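Local coordinates for protein phenolpthiocerol synthesis type-I polyketide synthase ppsA (Mycobacterium bovis, PDB 7AKC) that probably takes part, as one subunit of the PpsABCDE polyketide synthase, in building the phthiocerol and phenolphthiocerol lipid core, the piece described being its acyltransferase domain, at residues Ala217-Ala220 against Leu221-Ala224; Glu258-Ala261 against Thr262-Arg265. All coordinates share one frame; numbering follows the deposited sequence.

Overall arrangement
Both contacts are local turns of helix within the acyltransferase domain, with centres about 9 Å apart. Contact 1 (217-224) covers a 3-10 turn and the start of helix 222-228, at the surface; contact 2 (258-265) takes up nearly all of helix 257-265, more deeply buried. They are joined by a salt bridge from Asp219 OD1 to Arg265 NE (2.9 Å) and by a probable hydrogen bond from Gln222 NE2 to Ala261 O (2.9 Å), while Met218 packs on Met264. The Asn263 side chain comes close to Gly110, Ser112 and Gly114, though not into contact; their pattern is consistent with the nucleophile elbow of an acyltransferase. A sodium ion lies about 8 Å from the Arg265 side chain.

Contact 1: residues Ala217-Ala220 against Leu221-Ala224; sequences AMDA and LQPA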
ATOM      1  N   ALA A 217      14.039   8.606   3.615  1.00 23.27           N
ATOM      2  CA  ALA A 217      14.900   8.423   2.430  1.00 23.69           C
ATOM      3  C   ALA A 217      14.152   8.836   1.160  1.00 24.36           C
ATOM      4  O   ALA A 217      14.799   9.117   0.159  1.00 25.08           O
ATOM      5  CB  ALA A 217      15.350   7.001   2.343  1.00 24.90           C
ATOM      6  N   MET A 218      12.824   8.851   1.223  1.00 23.97           N
ATOM      7  CA  MET A 218      12.012   9.275   0.056  1.00 23.81           C
ATOM      8  C   MET A 218      11.957  10.805  -0.082  1.00 26.49           C
ATOM      9  O   MET A 218      11.577  11.269  -1.159  1.00 27.27           O
ATOM     10  CB  MET A 218      10.598   8.701   0.168  1.00 22.48           C
ATOM     11  CG  MET A 218      10.583   7.198   0.274  1.00 22.64           C
ATOM     12  SD  MET A 218      11.071   6.406  -1.271  1.00 27.01           S
ATOM     13  CE  MET A 218      12.679   5.753  -0.830  1.00 26.73           C
ATOM     14  N   ASP A 219      12.313  11.555   0.957  1.00 27.56           N
ATOM     15  CA  ASP A 219      12.196  13.034   0.894  1.00 28.90           C
ATOM     16  C   ASP A 219      12.981  13.555  -0.306  1.00 31.26           C
ATOM     17  O   ASP A 219      12.455  14.390  -1.035  1.00 32.82           O
ATOM     18  CB  ASP A 219      12.785  13.696   2.131  1.00 29.52           C
ATOM     19  CG  ASP A 219      12.034  13.441   3.418  1.00 31.36           C
ATOM     20  OD1 ASP A 219      10.880  13.034   3.340  1.00 30.57           O
ATOM     21  OD2 ASP A 219      12.620  13.673   4.478  1.00 33.64           O
ATOM     22  N   ALA A 220      14.182  13.029  -0.512  1.00 31.43           N
ATOM     23  CA  ALA A 220      15.063  13.537  -1.587  1.00 32.71           C
ATOM     24  C   ALA A 220      14.533  13.245  -2.993  1.00 32.86           C
ATOM     25  O   ALA A 220      15.003  13.897  -3.899  1.00 34.19           O
ATOM     26  CB  ALA A 220      16.453  13.000  -1.404  1.00 32.46           C
ATOM     27  N   LEU A 221      13.600  12.305  -3.149  1.00 32.82           N
ATOM     28  CA  LEU A 221      13.042  11.939  -4.477  1.00 33.25           C
ATOM     29  C   LEU A 221      11.770  12.742  -4.790  1.00 34.41           C
ATOM     30  O   LEU A 221      11.309  12.667  -5.929  1.00 34.87           O
ATOM     31  CB  LEU A 221      12.729  10.443  -4.509  1.00 33.08           C
ATOM     32  CG  LEU A 221      13.819   9.501  -4.006  1.00 34.60           C
ATOM     33  CD1 LEU A 221      13.340   8.067  -4.085  1.00 34.57           C
ATOM     34  CD2 LEU A 221      15.096   9.672  -4.804  1.00 35.97           C
ATOM     35  N   GLN A 222      11.240  13.466  -3.816  1.00 34.91           N
ATOM     36  CA  GLN A 222       9.954  14.179  -4.029  1.00 36.33           C
ATOM     37  C   GLN A 222      10.130  15.325  -5.044  1.00 39.50           C
ATOM     38  O   GLN A 222       9.246  15.432  -5.883  1.00 39.03           O
ATOM     39  CB  GLN A 222       9.351  14.646  -2.706  1.00 35.99           C
ATOM     40  CG  GLN A 222       8.956  13.518  -1.773  1.00 35.78           C
ATOM     41  CD  GLN A 222       8.367  14.077  -0.505  1.00 35.08           C
ATOM     42  OE1 GLN A 222       8.980  14.888   0.179  1.00 37.93           O
ATOM     43  NE2 GLN A 222       7.152  13.664  -0.195  1.00 31.97           N
ATOM     44  N   PRO A 223      11.200  16.172  -5.050  1.00 41.42           N
ATOM     45  CA  PRO A 223      11.273  17.211  -6.091  1.00 42.87           C
ATOM     46  C   PRO A 223      11.266  16.627  -7.493  1.00 44.82           C
ATOM     47  O   PRO A 223      10.590  17.172  -8.371  1.00 47.15           O
ATOM     48  CB  PRO A 223      12.583  17.941  -5.776  1.00 43.14           C
ATOM     49  CG  PRO A 223      12.783  17.724  -4.308  1.00 42.88           C
ATOM     50  CD  PRO A 223      12.337  16.283  -4.113  1.00 41.11           C
ATOM     51  N   ALA A 224      11.991  15.520  -7.708  1.00 44.67           N
ATOM     52  CA  ALA A 224      12.059  14.838  -9.007  1.00 45.05           C
ATOM     53  C   ALA A 224      10.668  14.350  -9.406  1.00 44.73           C
ATOM     54  O   ALA A 224      10.242  14.565 -10.546  1.00 45.69           O
TER
HETATM   55  O   HOH W   1       8.716  14.740   2.864  1.00 43.30           O
HETATM   56  O   HOH W   2      14.415  14.603  -6.367  1.00 46.04           O
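Two backbone bonds make the turn: Leu221 N donates to Met218 O at 3.0 Å and Gln222 N to Asp219 O at 3.2 Å. Each spans three residues, the i to i+3 pattern of a 3-10 turn that runs on into helix 222-228.

On the side that faces helix 257-265 the carboxylate of Asp219 and the amide of Gln222 lie alongside each other and point the same way, their planes 32° apart. A water joins them, donating to Asp219 OD1 (2.8 Å) and to Gln222 OE1 (2.7 Å). It supplies both protons between two oxygens that would otherwise probably repel each other. Beyond the turn, OD1 also takes a salt bridge from Arg265, and Gln222 NE2 faces the carbonyl oxygen of Ala261 in a probable hydrogen bond; that oxygen can only accept, which sets the orientation of the amide. A second water donates to Ala220 O (2.6 Å) and accepts from Ala224 N (2.9 Å), inserted in the i to i+4 position. Pro223 packs its ring carbon CD on Ala220 O.

The apolar contact is small. Met218, folded at chi2 (-70°) and chi3, brings SD and CE to one branch of Leu221, with SD 4.0 Å from CD1. Both side chains also touch Leu144, and Met218 reaches Val211. The turn follows strand 204-207 and leads into helix 222-228; Met218 packs on Met264 of helix 257-265.

Contact 2: residues Glu258-Ala261 against Thr262-Arg265; sequences EHWA and TNMR
Glu258 and Thr262 meet obliquely one turn apart, the carboxylate OE2 lying 3.2 Å from Thr262 OG1. The hydroxyl gives its proton to the backbone instead: OG1 donates to Glu258 O at 3.0 Å, and Thr262 N donates to the same oxygen at 2.9 Å. The two donors arrive from opposite faces of the carbonyl plane, OG1 38° out of it and N less so, and one oxygen is gripped twice. With OG1 anti to the carbonyl carbon (chi1 -66°), the hydroxyl turns back along the helix to reach it. The carboxylate itself is held by a salt bridge from OE2 to Arg226.

His259 and Trp260 stand side by side in sequence: the imidazole sets CD2 over the rim of one indole face, 3.6 Å above it, and Trp260 CZ3 lies in the imidazole plane at its edge. Both imidazole nitrogens are engaged, NE2 with Glu115 and ND1 with Tyr246.

These residues form successive turns of the alpha-helix 257-265, packed in the acyltransferase domain against helices 115-121, 127-141 and 222-228. Its i to i+4 bonds continue from Asn263 N to His259 O and from Met264 N to Trp260 O.

Asn263 runs alongside Trp260, its amide plane steeply turned from the indole, and OD1 sits near the ring plane at the edge, 4.2 Å from CE3. A water in the plane of the indole donates to both Trp260 O and Asn263 OD1 (each 2.7 Å), while Asn263 ND2 pairs with Thr245. Met264 lays CG against Ala261 O at 3.2 Å, its chi1 of 75° placing CG between the backbone N and the carbonyl carbon. Asn263 and Met264 pack on Arg137 of helix 127-141, and the Met264 backbone is hydrogen-bonded to His214.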
ATOM      1  N   GLU A 258       1.949  15.871  -7.057  1.00 49.27           N
ATOM      2  CA  GLU A 258       2.050  16.148  -5.632  1.00 47.56           C
ATOM      3  C   GLU A 258       1.527  14.963  -4.834  1.00 45.07           C
ATOM      4  O   GLU A 258       2.202  14.544  -3.885  1.00 44.48           O
ATOM      5  CB  GLU A 258       1.323  17.455  -5.240  1.00 51.60           C
ATOM      6  CG  GLU A 258       1.600  17.859  -3.799  1.00 57.63           C
ATOM      7  CD  GLU A 258       3.065  18.037  -3.434  1.00 64.40           C
ATOM      8  OE1 GLU A 258       3.628  19.106  -3.763  1.00 67.94           O
ATOM      9  OE2 GLU A 258       3.652  17.113  -2.822  1.00 66.12           O
ATOM     10  N   HIS A 259       0.375  14.386  -5.254  1.00 42.64           N
ATOM     11  CA  HIS A 259      -0.167  13.192  -4.621  1.00 41.01           C
ATOM     12  C   HIS A 259       0.833  12.020  -4.672  1.00 39.23           C
ATOM     13  O   HIS A 259       1.024  11.379  -3.648  1.00 37.52           O
ATOM     14  CB  HIS A 259      -1.492  12.749  -5.254  1.00 41.25           C
ATOM     15  CG  HIS A 259      -2.080  11.556  -4.558  1.00 38.63           C
ATOM     16  ND1 HIS A 259      -2.761  11.688  -3.365  1.00 39.70           N
ATOM     17  CD2 HIS A 259      -2.008  10.243  -4.878  1.00 37.91           C
ATOM     18  CE1 HIS A 259      -3.102  10.458  -3.004  1.00 39.29           C
ATOM     19  NE2 HIS A 259      -2.676   9.560  -3.895  1.00 38.69           N
ATOM     20  N   TRP A 260       1.441  11.719  -5.835  1.00 39.42           N
ATOM     21  CA  TRP A 260       2.386  10.583  -5.909  1.00 40.47           C
ATOM     22  C   TRP A 260       3.691  10.822  -5.153  1.00 39.82           C
ATOM     23  O   TRP A 260       4.187   9.899  -4.486  1.00 40.00           O
ATOM     24  CB  TRP A 260       2.614  10.147  -7.376  1.00 41.84           C
ATOM     25  CG  TRP A 260       1.312   9.791  -8.042  1.00 42.67           C
ATOM     26  CD1 TRP A 260       0.703  10.454  -9.072  1.00 43.96           C
ATOM     27  CD2 TRP A 260       0.388   8.775  -7.614  1.00 42.81           C
ATOM     28  NE1 TRP A 260      -0.536   9.898  -9.328  1.00 44.06           N
ATOM     29  CE2 TRP A 260      -0.753   8.867  -8.444  1.00 43.37           C
ATOM     30  CE3 TRP A 260       0.393   7.831  -6.572  1.00 43.14           C
ATOM     31  CZ2 TRP A 260      -1.871   8.055  -8.257  1.00 44.30           C
ATOM     32  CZ3 TRP A 260      -0.693   6.998  -6.427  1.00 43.68           C
ATOM     33  CH2 TRP A 260      -1.818   7.128  -7.249  1.00 44.06           C
ATOM     34  N   ALA A 261       4.185  12.079  -5.135  1.00 38.97           N
ATOM     35  CA  ALA A 261       5.372  12.441  -4.330  1.00 37.73           C
ATOM     36  C   ALA A 261       5.056  12.295  -2.832  1.00 35.58           C
ATOM     37  O   ALA A 261       5.888  11.807  -2.060  1.00 35.06           O
ATOM     38  CB  ALA A 261       5.787  13.881  -4.627  1.00 39.15           C
ATOM     39  N   THR A 262       3.833  12.674  -2.429  1.00 33.88           N
ATOM     40  CA  THR A 262       3.427  12.571  -1.032  1.00 33.26           C
ATOM     41  C   THR A 262       3.201  11.133  -0.617  1.00 30.96           C
ATOM     42  O   THR A 262       3.616  10.719   0.469  1.00 30.50           O
ATOM     43  CB  THR A 262       2.184  13.438  -0.800  1.00 34.66           C
ATOM     44  OG1 THR A 262       2.535  14.811  -0.966  1.00 38.06           O
ATOM     45  CG2 THR A 262       1.548  13.211   0.573  1.00 33.20           C
ATOM     46  N   ASN A 263       2.531  10.362  -1.488  1.00 29.26           N
ATOM     47  CA  ASN A 263       2.186   8.959  -1.250  1.00 28.77           C
ATOM     48  C   ASN A 263       3.410   8.077  -0.979  1.00 28.50           C
ATOM     49  O   ASN A 263       3.371   7.204  -0.100  1.00 28.03           O
ATOM     50  CB  ASN A 263       1.334   8.411  -2.413  1.00 30.47           C
ATOM     51  CG  ASN A 263       1.245   6.918  -2.442  1.00 31.50           C
ATOM     52  OD1 ASN A 263       2.085   6.249  -3.070  1.00 32.72           O
ATOM     53  ND2 ASN A 263       0.305   6.369  -1.685  1.00 29.66           N
ATOM     54  N   MET A 264       4.488   8.333  -1.711  1.00 29.25           N
ATOM     55  CA  MET A 264       5.721   7.513  -1.556  1.00 28.57           C
ATOM     56  C   MET A 264       6.419   7.781  -0.210  1.00 27.61           C
ATOM     57  O   MET A 264       7.135   6.895   0.235  1.00 27.55           O
ATOM     58  CB  MET A 264       6.686   7.775  -2.721  1.00 31.74           C
ATOM     59  CG  MET A 264       7.419   9.082  -2.639  1.00 35.84           C
ATOM     60  SD  MET A 264       8.339   9.425  -4.148  1.00 42.66           S
ATOM     61  CE  MET A 264       9.170   7.860  -4.389  1.00 32.36           C
ATOM     62  N   ARG A 265       6.202   8.940   0.406  1.00 26.23           N
ATOM     63  CA  ARG A 265       6.886   9.299   1.681  1.00 25.87           C
ATOM     64  C   ARG A 265       5.970   9.040   2.875  1.00 24.12           C
ATOM     65  O   ARG A 265       6.452   8.513   3.877  1.00 24.62           O
ATOM     66  CB  ARG A 265       7.277  10.779   1.663  1.00 27.18           C
ATOM     67  CG  ARG A 265       7.733  11.353   2.992  1.00 27.83           C
ATOM     68  CD  ARG A 265       8.931  10.613   3.540  1.00 26.25           C
ATOM     69  NE  ARG A 265       9.310  11.127   4.841  1.00 28.02           N
ATOM     70  CZ  ARG A 265       8.870  10.658   5.998  1.00 26.86           C
ATOM     71  NH1 ARG A 265       8.028   9.641   6.033  1.00 22.21           N
ATOM     72  NH2 ARG A 265       9.284  11.209   7.121  1.00 28.51           N
TER
HETATM   73  O   HOH W   3       3.828   7.198  -4.828  1.00 33.46           O